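Local coordinates for capsid Protein (Unidentified, PDB 4DMI) that probably builds the protein shell of a bacteriophage, with five copies of the chain assembling into a pentameric capsid unit, at residues 51-55 with 56-60; 59-63 with 64-68. All coordinates share one frame; numbering follows the deposited sequence.

Contact 1. Residues 51-55 with 56-60; sequences GAQRE and DLQKA
Arg54 and Asp56, two residues apart at the start of a one-turn helix, face each other as a side-on salt bridge. Arg54 uses two nitrogens, one for each carboxylate oxygen. NE meets Asp56 OD1 at 2.7 Å, almost straight (172°) and in the guanidinium plane. NH2 reaches the syn lone pair of Asp56 OD2 at 2.9 Å, with that oxygen tilted from the plane. The two flat groups stand 40° apart. Asp56 turns its carboxylate back toward Arg54 by setting CG between its backbone N and carbonyl carbon (chi1 63°), and the two-point grip restrains rotation at both ends. Arg54 NH1 extends the network to Gln58 OE1 of the second subunit, and Asp56 OD2 also meets Lys59 of that subunit.

Backbone bonds form the turn itself. Gln58 N donates to Arg54 O at 2.9 Å, and Lys59 N to Glu55 O at 3.0 Å.

Weaker side-chain contacts run along the turn. Gln53 lies across Leu57 and Gln58, nearly perpendicular to both, its OE1 3.3 Å from Gln58 CA; Gln58 NE2 bonds to Ile174 O. The Glu55 and Lys59 chains run alongside each other in the same direction, with Glu55 CG 3.6 Å from Lys59 CD; their charged ends make at most a long ion pair, and a second deposited conformer of Glu55 leaves it doubtful. Lys59 NZ has its stronger partner in Asp56 of the third subunit.

The whole is a short helical turn entered through Arg54 at the N-cap position, whose charged side chains interlock with those of neighbouring copies in the pentamer.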
ATOM      1  N   GLY B  51      -8.046  -8.408 -21.341  1.00 54.46           N
ATOM      2  CA  GLY B  51      -6.965  -8.862 -20.481  1.00 50.22           C
ATOM      3  C   GLY B  51      -5.997  -7.792 -20.002  1.00 51.54           C
ATOM      4  O   GLY B  51      -4.783  -7.953 -20.127  1.00 56.53           O
ATOM      5  N   ALA B  52      -6.542  -6.717 -19.435  1.00 50.98           N
ATOM      6  CA  ALA B  52      -5.772  -5.548 -18.984  1.00 44.88           C
ATOM      7  C   ALA B  52      -4.428  -5.832 -18.294  1.00 41.61           C
ATOM      8  O   ALA B  52      -4.261  -6.847 -17.616  1.00 43.59           O
ATOM      9  CB  ALA B  52      -6.641  -4.663 -18.090  1.00 42.30           C
ATOM     10  N   GLN B  53      -3.484  -4.913 -18.472  1.00 31.16           N
ATOM     11  CA  GLN B  53      -2.139  -5.044 -17.915  1.00 20.27           C
ATOM     12  C   GLN B  53      -2.136  -4.731 -16.430  1.00 15.83           C
ATOM     13  O   GLN B  53      -2.768  -3.764 -15.995  1.00 20.15           O
ATOM     14  CB  GLN B  53      -1.180  -4.092 -18.641  1.00 18.85           C
ATOM     15  CG  GLN B  53       0.274  -4.223 -18.223  1.00 19.35           C
ATOM     16  CD  GLN B  53       1.222  -3.467 -19.145  1.00 23.24           C
ATOM     17  OE1 GLN B  53       0.992  -2.307 -19.472  1.00 26.95           O
ATOM     18  NE2 GLN B  53       2.293  -4.129 -19.564  1.00 26.25           N
ATOM     19  N   ARG B  54      -1.404  -5.529 -15.651  1.00 15.06           N
ATOM     20  CA  ARG B  54      -1.315  -5.291 -14.213  1.00 13.70           C
ATOM     21  C   ARG B  54      -0.813  -3.873 -13.967  1.00 12.18           C
ATOM     22  O   ARG B  54       0.057  -3.374 -14.656  1.00 11.61           O
ATOM     23  CB  ARG B  54      -0.420  -6.315 -13.539  1.00 13.34           C
ATOM     24  CG  ARG B  54      -0.708  -6.470 -12.052  1.00 12.85           C
ATOM     25  CD  ARG B  54       0.084  -7.642 -11.450  1.00 17.59           C
ATOM     26  NE  ARG B  54       1.520  -7.361 -11.388  1.00 14.41           N
ATOM     27  CZ  ARG B  54       2.460  -8.255 -11.093  1.00 12.10           C
ATOM     28  NH1 ARG B  54       2.147  -9.518 -10.829  1.00 14.19           N
ATOM     29  NH2 ARG B  54       3.730  -7.879 -11.063  1.00 12.27           N
ATOM     30  N   GLU B  55      -1.399  -3.246 -12.935  0.58 11.68           N
ATOM     31  CA  GLU B  55      -1.180  -1.833 -12.670  0.58 11.13           C
ATOM     32  C   GLU B  55       0.281  -1.424 -12.499  0.58 11.61           C
ATOM     33  O   GLU B  55       0.720  -0.408 -13.028  0.58 12.23           O
ATOM     34  CB  GLU B  55      -2.010  -1.424 -11.449  0.58 12.63           C
ATOM     35  CG  GLU B  55      -1.770  -0.020 -10.969  0.58 12.20           C
ATOM     36  CD  GLU B  55      -2.688   0.350  -9.822  0.58 19.65           C
ATOM     37  OE1 GLU B  55      -3.728  -0.322  -9.656  0.58 24.48           O
ATOM     38  OE2 GLU B  55      -2.364   1.309  -9.088  0.58 26.01           O
ATOM     39  N   ASP B  56       1.057  -2.232 -11.750  1.00 10.41           N
ATOM     40  CA  ASP B  56       2.451  -1.905 -11.531  1.00  9.23           C
ATOM     41  C   ASP B  56       3.245  -1.844 -12.843  1.00 10.47           C
ATOM     42  O   ASP B  56       4.065  -0.950 -13.029  1.00 12.01           O
ATOM     43  CB  ASP B  56       3.101  -2.859 -10.525  1.00 11.08           C
ATOM     44  CG  ASP B  56       3.133  -4.297 -11.008  1.00 15.56           C
ATOM     45  OD1 ASP B  56       2.213  -4.733 -11.737  1.00 11.64           O
ATOM     46  OD2 ASP B  56       4.090  -5.009 -10.649  1.00 14.68           O
ATOM     47  N   LEU B  57       2.972  -2.776 -13.753  1.00 10.13           N
ATOM     48  CA  LEU B  57       3.618  -2.772 -15.060  1.00 10.95           C
ATOM     49  C   LEU B  57       3.119  -1.617 -15.910  1.00  9.82           C
ATOM     50  O   LEU B  57       3.908  -0.924 -16.558  1.00  9.04           O
ATOM     51  CB  LEU B  57       3.370  -4.095 -15.798  1.00 11.51           C
ATOM     52  CG  LEU B  57       3.750  -5.384 -15.069  1.00 14.36           C
ATOM     53  CD1 LEU B  57       3.425  -6.597 -15.933  1.00 17.04           C
ATOM     54  CD2 LEU B  57       5.220  -5.369 -14.683  1.00 13.92           C
ATOM     55  N   GLN B  58       1.805  -1.391 -15.904  1.00  9.88           N
ATOM     56  CA  GLN B  58       1.237  -0.356 -16.761  1.00 10.63           C
ATOM     57  C   GLN B  58       1.785   1.027 -16.410  1.00  9.14           C
ATOM     58  O   GLN B  58       1.919   1.883 -17.293  1.00 10.15           O
ATOM     59  CB  GLN B  58      -0.299  -0.351 -16.685  1.00 12.07           C
ATOM     60  CG  GLN B  58      -0.962   0.660 -17.616  1.00 13.32           C
ATOM     61  CD  GLN B  58      -1.242   2.000 -16.948  1.00 12.61           C
ATOM     62  OE1 GLN B  58      -1.558   2.055 -15.754  1.00 11.88           O
ATOM     63  NE2 GLN B  58      -1.130   3.087 -17.713  1.00 13.06           N
ATOM     64  N   LYS B  59       2.095   1.237 -15.133  1.00  8.62           N
ATOM     65  CA  LYS B  59       2.565   2.536 -14.650  1.00  8.57           C
ATOM     66  C   LYS B  59       4.082   2.723 -14.718  1.00  7.54           C
ATOM     67  O   LYS B  59       4.608   3.727 -14.223  1.00  8.42           O
ATOM     68  CB  LYS B  59       2.070   2.775 -13.218  1.00  8.99           C
ATOM     69  CG  LYS B  59       0.551   2.873 -13.150  1.00  9.76           C
ATOM     70  CD  LYS B  59       0.040   2.980 -11.721  1.00 10.69           C
ATOM     71  CE  LYS B  59       0.344   4.324 -11.111  1.00 12.87           C
ATOM     72  NZ  LYS B  59      -0.421   4.461  -9.816  1.00 15.27           N
ATOM     73  N   ALA B  60       4.783   1.771 -15.331  1.00  7.87           N
ATOM     74  CA  ALA B  60       6.249   1.787 -15.361  1.00  7.83           C
ATOM     75  C   ALA B  60       6.829   3.010 -16.047  1.00  7.72           C
ATOM     76  O   ALA B  60       6.275   3.498 -17.030  1.00  8.89           O
ATOM     77  CB  ALA B  60       6.801   0.519 -16.019  1.00 11.27           C
TER

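Contact 2. Residues 59-63 with 64-68; sequences KAFTL and INTID
Thr62 and Asn65 bond twice, each side chain serving the other's backbone. Asn65 N donates to Thr62 OG1 at 2.9 Å, and Thr62 N returns a bond to Asn65 OD1 at 2.8 Å, from above the amide carbonyl plane. Thr62 sets OG1 between its backbone N and carbonyl carbon (chi1 67°), facing Asn65 N, and Asn65 CG is placed likewise (chi1 79°). The other half of the Asn65 amide is held too: ND2 reaches Ala60 O at 3.2 Å, nearly straight at 168° and within the amide plane.

Thr66 closes the turn through Thr62 O, to which its OG1 donates at 2.7 Å and its backbone N adds a weak bond. Thr66 OG1 also sits at the edge of the Phe61 ring, 3.5 Å from CD1.

Farther out, Phe61 and Thr66 pack on Ile162 of strand 158-167, and Arg164 shares Ala60 O with Asn65. Lys113 of the second subunit binds the carbonyls of Leu63 and Thr66.

The reciprocal pair has the pattern of a capping box around a single turn, a clear case of side chains satisfying backbone groups. Largely buried polar atoms thus find partners within the loop, fixing the bend into strand 67-72.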
ATOM      1  N   LYS B  59       2.095   1.237 -15.133  1.00  8.62           N
ATOM      2  CA  LYS B  59       2.565   2.536 -14.650  1.00  8.57           C
ATOM      3  C   LYS B  59       4.082   2.723 -14.718  1.00  7.54           C
ATOM      4  O   LYS B  59       4.608   3.727 -14.223  1.00  8.42           O
ATOM      5  CB  LYS B  59       2.070   2.775 -13.218  1.00  8.99           C
ATOM      6  CG  LYS B  59       0.551   2.873 -13.150  1.00  9.76           C
ATOM      7  CD  LYS B  59       0.040   2.980 -11.721  1.00 10.69           C
ATOM      8  CE  LYS B  59       0.344   4.324 -11.111  1.00 12.87           C
ATOM      9  NZ  LYS B  59      -0.421   4.461  -9.816  1.00 15.27           N
ATOM     10  N   ALA B  60       4.783   1.771 -15.331  1.00  7.87           N
ATOM     11  CA  ALA B  60       6.249   1.787 -15.361  1.00  7.83           C
ATOM     12  C   ALA B  60       6.829   3.010 -16.047  1.00  7.72           C
ATOM     13  O   ALA B  60       6.275   3.498 -17.030  1.00  8.89           O
ATOM     14  CB  ALA B  60       6.801   0.519 -16.019  1.00 11.27           C
ATOM     15  N   PHE B  61       7.957   3.480 -15.539  1.00  7.79           N
ATOM     16  CA  PHE B  61       8.717   4.548 -16.181  1.00  7.51           C
ATOM     17  C   PHE B  61       9.632   3.998 -17.267  1.00  8.38           C
ATOM     18  O   PHE B  61      10.221   2.926 -17.120  1.00  8.16           O
ATOM     19  CB  PHE B  61       9.568   5.292 -15.144  1.00  7.11           C
ATOM     20  CG  PHE B  61       8.767   6.138 -14.201  1.00  6.69           C
ATOM     21  CD1 PHE B  61       8.325   7.399 -14.577  1.00  8.01           C
ATOM     22  CD2 PHE B  61       8.451   5.671 -12.933  1.00  7.15           C
ATOM     23  CE1 PHE B  61       7.576   8.185 -13.702  1.00  8.15           C
ATOM     24  CE2 PHE B  61       7.693   6.447 -12.060  1.00  9.65           C
ATOM     25  CZ  PHE B  61       7.265   7.709 -12.445  1.00  9.47           C
ATOM     26  N   THR B  62       9.778   4.754 -18.353  1.00  8.28           N
ATOM     27  CA  THR B  62      10.720   4.395 -19.415  1.00  8.99           C
ATOM     28  C   THR B  62      11.543   5.616 -19.804  1.00 10.25           C
ATOM     29  O   THR B  62      11.173   6.749 -19.491  1.00 10.51           O
ATOM     30  CB  THR B  62       9.992   3.900 -20.691  1.00 11.01           C
ATOM     31  OG1 THR B  62       9.260   4.983 -21.291  1.00  9.38           O
ATOM     32  CG2 THR B  62       9.039   2.745 -20.384  1.00 11.71           C
ATOM     33  N   LEU B  63      12.641   5.389 -20.522  1.00  9.71           N
ATOM     34  CA  LEU B  63      13.453   6.493 -21.028  1.00 10.20           C
ATOM     35  C   LEU B  63      12.598   7.439 -21.883  1.00 12.82           C
ATOM     36  O   LEU B  63      12.732   8.668 -21.809  1.00 12.62           O
ATOM     37  CB  LEU B  63      14.632   5.946 -21.839  1.00 10.65           C
ATOM     38  CG  LEU B  63      15.553   6.962 -22.513  1.00 13.24           C
ATOM     39  CD1 LEU B  63      16.146   7.963 -21.547  1.00 12.18           C
ATOM     40  CD2 LEU B  63      16.665   6.230 -23.260  1.00 15.43           C
ATOM     41  N   ILE B  64      11.689   6.866 -22.661  1.00 10.91           N
ATOM     42  CA  ILE B  64      10.857   7.670 -23.547  1.00 10.27           C
ATOM     43  C   ILE B  64       9.736   8.415 -22.824  1.00 11.83           C
ATOM     44  O   ILE B  64       9.455   9.575 -23.153  1.00 11.76           O
ATOM     45  CB  ILE B  64      10.337   6.828 -24.736  1.00 13.04           C
ATOM     46  CG1 ILE B  64      11.457   6.687 -25.773  1.00 13.70           C
ATOM     47  CG2 ILE B  64       9.100   7.449 -25.369  1.00 11.12           C
ATOM     48  CD1 ILE B  64      11.194   5.657 -26.842  1.00 16.79           C
ATOM     49  N   ASN B  65       9.101   7.778 -21.841  1.00  9.37           N
ATOM     50  CA  ASN B  65       7.921   8.383 -21.203  1.00  9.03           C
ATOM     51  C   ASN B  65       8.174   9.268 -19.975  1.00  8.52           C
ATOM     52  O   ASN B  65       7.271   9.955 -19.502  1.00  8.31           O
ATOM     53  CB  ASN B  65       6.813   7.332 -20.931  1.00  8.97           C
ATOM     54  CG  ASN B  65       7.067   6.461 -19.681  1.00  8.53           C
ATOM     55  OD1 ASN B  65       7.858   6.796 -18.812  1.00  8.17           O
ATOM     56  ND2 ASN B  65       6.364   5.333 -19.610  1.00 10.90           N
ATOM     57  N   THR B  66       9.401   9.276 -19.474  1.00 10.88           N
ATOM     58  CA  THR B  66       9.671   9.928 -18.191  1.00  7.91           C
ATOM     59  C   THR B  66       9.863  11.426 -18.353  1.00  8.03           C
ATOM     60  O   THR B  66      10.644  11.882 -19.199  1.00  8.46           O
ATOM     61  CB  THR B  66      10.935   9.338 -17.558  1.00  8.75           C
ATOM     62  OG1 THR B  66      10.658   7.999 -17.130  1.00 10.09           O
ATOM     63  CG2 THR B  66      11.374  10.149 -16.343  1.00  8.08           C
ATOM     64  N   ILE B  67       9.116  12.186 -17.558  1.00  7.73           N
ATOM     65  CA  ILE B  67       9.278  13.627 -17.481  1.00  7.84           C
ATOM     66  C   ILE B  67      10.185  13.873 -16.292  1.00  9.74           C
ATOM     67  O   ILE B  67       9.723  13.923 -15.145  1.00  9.16           O
ATOM     68  CB  ILE B  67       7.928  14.320 -17.238  1.00  7.76           C
ATOM     69  CG1 ILE B  67       6.910  13.926 -18.318  1.00  8.41           C
ATOM     70  CG2 ILE B  67       8.109  15.829 -17.258  1.00 10.92           C
ATOM     71  CD1 ILE B  67       5.479  14.287 -17.949  1.00  9.22           C
ATOM     72  N   ASP B  68      11.483  13.994 -16.555  1.00 10.36           N
ATOM     73  CA  ASP B  68      12.460  14.208 -15.497  1.00  9.73           C
ATOM     74  C   ASP B  68      12.622  15.695 -15.205  1.00 11.01           C
ATOM     75  O   ASP B  68      12.629  16.523 -16.122  1.00 13.93           O
ATOM     76  CB  ASP B  68      13.808  13.587 -15.875  1.00  9.82           C
ATOM     77  CG  ASP B  68      14.366  14.125 -17.188  1.00 12.06           C
ATOM     78  OD1 ASP B  68      13.653  14.130 -18.211  1.00 15.25           O
ATOM     79  OD2 ASP B  68      15.544  14.550 -17.204  1.00 16.69           O
TER

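Contact 1 comes first along the chain and contact 2 takes over where it ends, the two sharing Lys59 and Ala60; their centres lie about 14 Å apart. Together they carry the chain from helix 55-58 through a tight loop into strand 67-72, the first strand of the large mixed sheet. Arg164 of strand 158-167 ties them further, its NH1 bonding both Gln58 O and Ala60 O. Both also touch the second subunit, to which Phe61 adds backbone hydrogen bonds. The pair illustrates how one short linker can serve fold and assembly at once: this entry segment of the sheet domain is part of the interface that holds the pentamer together.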